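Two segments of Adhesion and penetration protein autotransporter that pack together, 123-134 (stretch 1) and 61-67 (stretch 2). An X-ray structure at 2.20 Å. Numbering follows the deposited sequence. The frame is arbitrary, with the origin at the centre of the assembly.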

# COMPACT_ATOMS: atom_id res chain seq x y z
N LYS A 123 19.42 60.08 22.65
CA LYS A 123 18.31 59.17 22.34
C LYS A 123 18.34 57.92 23.21
O LYS A 123 19.41 57.49 23.64
CB LYS A 123 18.36 58.75 20.88
CG LYS A 123 18.06 59.86 19.89
CD LYS A 123 16.58 60.20 19.85
CE LYS A 123 16.31 61.24 18.77
NZ LYS A 123 14.85 61.53 18.61
N PHE A 124 17.17 57.32 23.46
CA PHE A 124 17.11 56.00 24.08
C PHE A 124 17.78 55.00 23.14
O PHE A 124 17.52 55.02 21.94
CB PHE A 124 15.67 55.53 24.30
CG PHE A 124 14.93 56.27 25.38
CD1 PHE A 124 15.59 57.17 26.20
CD2 PHE A 124 13.58 56.03 25.60
CE1 PHE A 124 14.89 57.84 27.21
CE2 PHE A 124 12.89 56.69 26.61
CZ PHE A 124 13.54 57.60 27.41
N VAL A 125 18.64 54.14 23.69
CA VAL A 125 19.31 53.13 22.87
C VAL A 125 18.41 51.92 22.65
O VAL A 125 17.90 51.35 23.61
CB VAL A 125 20.65 52.68 23.49
CG1 VAL A 125 21.24 51.50 22.70
CG2 VAL A 125 21.63 53.85 23.58
N THR A 126 18.22 51.53 21.40
CA THR A 126 17.28 50.47 21.06
C THR A 126 17.96 49.13 20.76
O THR A 126 17.33 48.08 20.85
CB THR A 126 16.46 50.85 19.82
OG1 THR A 126 17.35 51.18 18.75
CG2 THR A 126 15.53 52.05 20.12
N GLU A 127 19.24 49.16 20.40
CA GLU A 127 19.92 47.97 19.88
C GLU A 127 20.26 46.93 20.94
O GLU A 127 20.48 45.76 20.62
CB GLU A 127 21.19 48.37 19.12
CG GLU A 127 20.97 49.04 17.76
CD GLU A 127 20.58 50.51 17.87
OE1 GLU A 127 20.62 51.05 18.99
OE2 GLU A 127 20.23 51.12 16.82
N ALA A 128 20.30 47.35 22.20
CA ALA A 128 20.70 46.46 23.29
C ALA A 128 20.08 46.89 24.62
O ALA A 128 19.84 48.07 24.86
CB ALA A 128 22.22 46.44 23.41
N ALA A 129 19.84 45.91 25.48
CA ALA A 129 19.33 46.17 26.82
C ALA A 129 20.50 46.60 27.69
O ALA A 129 21.56 45.99 27.65
CB ALA A 129 18.69 44.92 27.39
N PRO A 130 20.31 47.67 28.48
CA PRO A 130 21.39 48.12 29.37
C PRO A 130 21.79 47.02 30.34
O PRO A 130 21.04 46.06 30.52
CB PRO A 130 20.75 49.28 30.14
CG PRO A 130 19.62 49.74 29.28
CD PRO A 130 19.11 48.52 28.58
N ILE A 131 22.96 47.16 30.95
CA ILE A 131 23.43 46.19 31.93
C ILE A 131 23.36 46.81 33.32
O ILE A 131 23.58 48.01 33.49
CB ILE A 131 24.86 45.70 31.61
CG1 ILE A 131 25.20 44.46 32.44
CG2 ILE A 131 25.90 46.78 31.85
CD1 ILE A 131 26.24 43.58 31.78
N ASP A 132 23.03 45.99 34.32
CA ASP A 132 22.99 46.46 35.69
C ASP A 132 24.39 46.65 36.25
O ASP A 132 25.34 45.99 35.81
CB ASP A 132 22.22 45.47 36.57
CG ASP A 132 20.74 45.42 36.24
OD1 ASP A 132 20.29 46.23 35.40
OD2 ASP A 132 20.03 44.57 36.82
N MET A 133 24.50 47.55 37.22
CA MET A 133 25.73 47.78 37.96
C MET A 133 25.83 46.98 39.27
O MET A 133 24.82 46.69 39.91
CB MET A 133 25.85 49.26 38.30
CG MET A 133 25.83 50.18 37.11
SD MET A 133 26.18 51.85 37.67
CE MET A 133 26.35 52.70 36.11
N THR A 134 27.05 46.63 39.67
CA THR A 134 27.28 46.10 41.01
C THR A 134 27.08 47.27 41.97
O THR A 134 27.24 48.42 41.58
CB THR A 134 28.69 45.47 41.17
OG1 THR A 134 29.70 46.41 40.76
CG2 THR A 134 28.81 44.21 40.34
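Stretch 2, residues 61-67: ALVENQY

Residues 61-67 approach stretch 1 as a segment that is extended, in strand conformation, through Ala 61 and Leu 62, and includes a type I beta turn from Glu 64 to Tyr 67. Stretch 1 has no regular helix or strand, and the two stretches run in opposite senses: Val 63 lies nearest Pro 130, whereas Gln 66, further along, lies nearest Phe 124, with CA-CA distances of 4.9 and 4.8 Å.

Ala 61 points its CB toward stretch 1 but makes no contact. Leu 62 provides the first anchor. Leu 62 O accepts a nearly linear hydrogen bond from Ile 131 N (2.9 Å), while the leucine side chain, in the t, p rotamer, reaches CD1 to within 3.7 Å of Val 125 CG2 and CD2 to within 3.6 Å of Ala 128 O. Leu 62 CG also lies 4.3 Å from Pro 130 CB. Val 63 continues the backbone pairing through a CA-H...O contact, its CA 3.5 Å from Ile 131 O; its CG1 meets Met 133 CE at 3.4 Å, the methionine side chain being extended beyond chi1.

At Glu 64, CB points away from stretch 1, but the backbone packs closely, with C 3.3 Å from Pro 130 CG. The carboxylate turns back on its own stretch, where Glu 64 OE2 accepts a hydrogen bond from Asn 65 N (2.7 Å). Asn 65 is the second anchor: its O receives a hydrogen bond from Val 125 N (2.8 Å) and lies 3.6 Å from Phe 124 CA in a second CA-H...O contact, while its ND2 packs 3.4 Å from Pro 130 CG. Gln 66 follows with CD at the edge of the Phe 124 ring, 3.8 Å from CE1, and CB 3.9 Å from Lys 123 O. Tyr 67 points away, leaving the interface, and its O accepts a hydrogen bond from Val 63 N (3.0 Å) that closes the loop from Val 63 to Tyr 67.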

# COMPACT_ATOMS: atom_id res chain seq x y z
N ALA A 61 30.13 51.58 28.28
CA ALA A 61 29.13 50.53 28.40
C ALA A 61 27.77 51.12 28.76
O ALA A 61 27.68 52.13 29.46
CB ALA A 61 29.56 49.49 29.42
N LEU A 62 26.71 50.48 28.26
CA LEU A 62 25.35 50.98 28.43
C LEU A 62 24.75 50.55 29.77
O LEU A 62 24.48 49.37 29.98
CB LEU A 62 24.48 50.50 27.26
CG LEU A 62 23.09 51.11 27.06
CD1 LEU A 62 23.15 52.59 26.68
CD2 LEU A 62 22.34 50.32 26.01
N VAL A 63 24.56 51.51 30.68
CA VAL A 63 24.08 51.19 32.02
C VAL A 63 22.62 51.61 32.25
O VAL A 63 22.01 51.23 33.25
CB VAL A 63 24.99 51.84 33.11
CG1 VAL A 63 26.43 51.35 32.99
CG2 VAL A 63 24.94 53.35 33.02
N GLU A 64 22.07 52.40 31.34
CA GLU A 64 20.64 52.70 31.34
C GLU A 64 20.24 52.97 29.90
O GLU A 64 21.09 52.94 29.01
CB GLU A 64 20.34 53.91 32.22
CG GLU A 64 19.27 53.64 33.30
CD GLU A 64 17.93 53.18 32.74
OE1 GLU A 64 17.38 52.19 33.27
OE2 GLU A 64 17.43 53.80 31.78
N ASN A 65 18.96 53.24 29.66
CA ASN A 65 18.47 53.45 28.31
C ASN A 65 19.17 54.60 27.58
O ASN A 65 19.40 54.53 26.37
CB ASN A 65 16.95 53.64 28.30
CG ASN A 65 16.21 52.40 28.77
OD1 ASN A 65 15.24 52.49 29.53
ND2 ASN A 65 16.67 51.23 28.33
N GLN A 66 19.51 55.66 28.31
CA GLN A 66 20.23 56.78 27.70
C GLN A 66 21.48 57.19 28.49
O GLN A 66 21.87 58.35 28.46
CB GLN A 66 19.31 58.00 27.48
CG GLN A 66 18.65 58.57 28.74
CD GLN A 66 17.87 59.87 28.50
OE1 GLN A 66 18.08 60.56 27.49
NE2 GLN A 66 16.97 60.21 29.42
N TYR A 67 22.09 56.24 29.19
CA TYR A 67 23.31 56.54 29.95
C TYR A 67 24.43 55.52 29.73
O TYR A 67 24.20 54.31 29.64
CB TYR A 67 23.02 56.67 31.44
CG TYR A 67 22.10 57.81 31.79
CD1 TYR A 67 22.61 59.05 32.13
CD2 TYR A 67 20.72 57.64 31.78
CE1 TYR A 67 21.78 60.10 32.45
CE2 TYR A 67 19.87 58.68 32.10
CZ TYR A 67 20.40 59.90 32.43
OH TYR A 67 19.57 60.95 32.75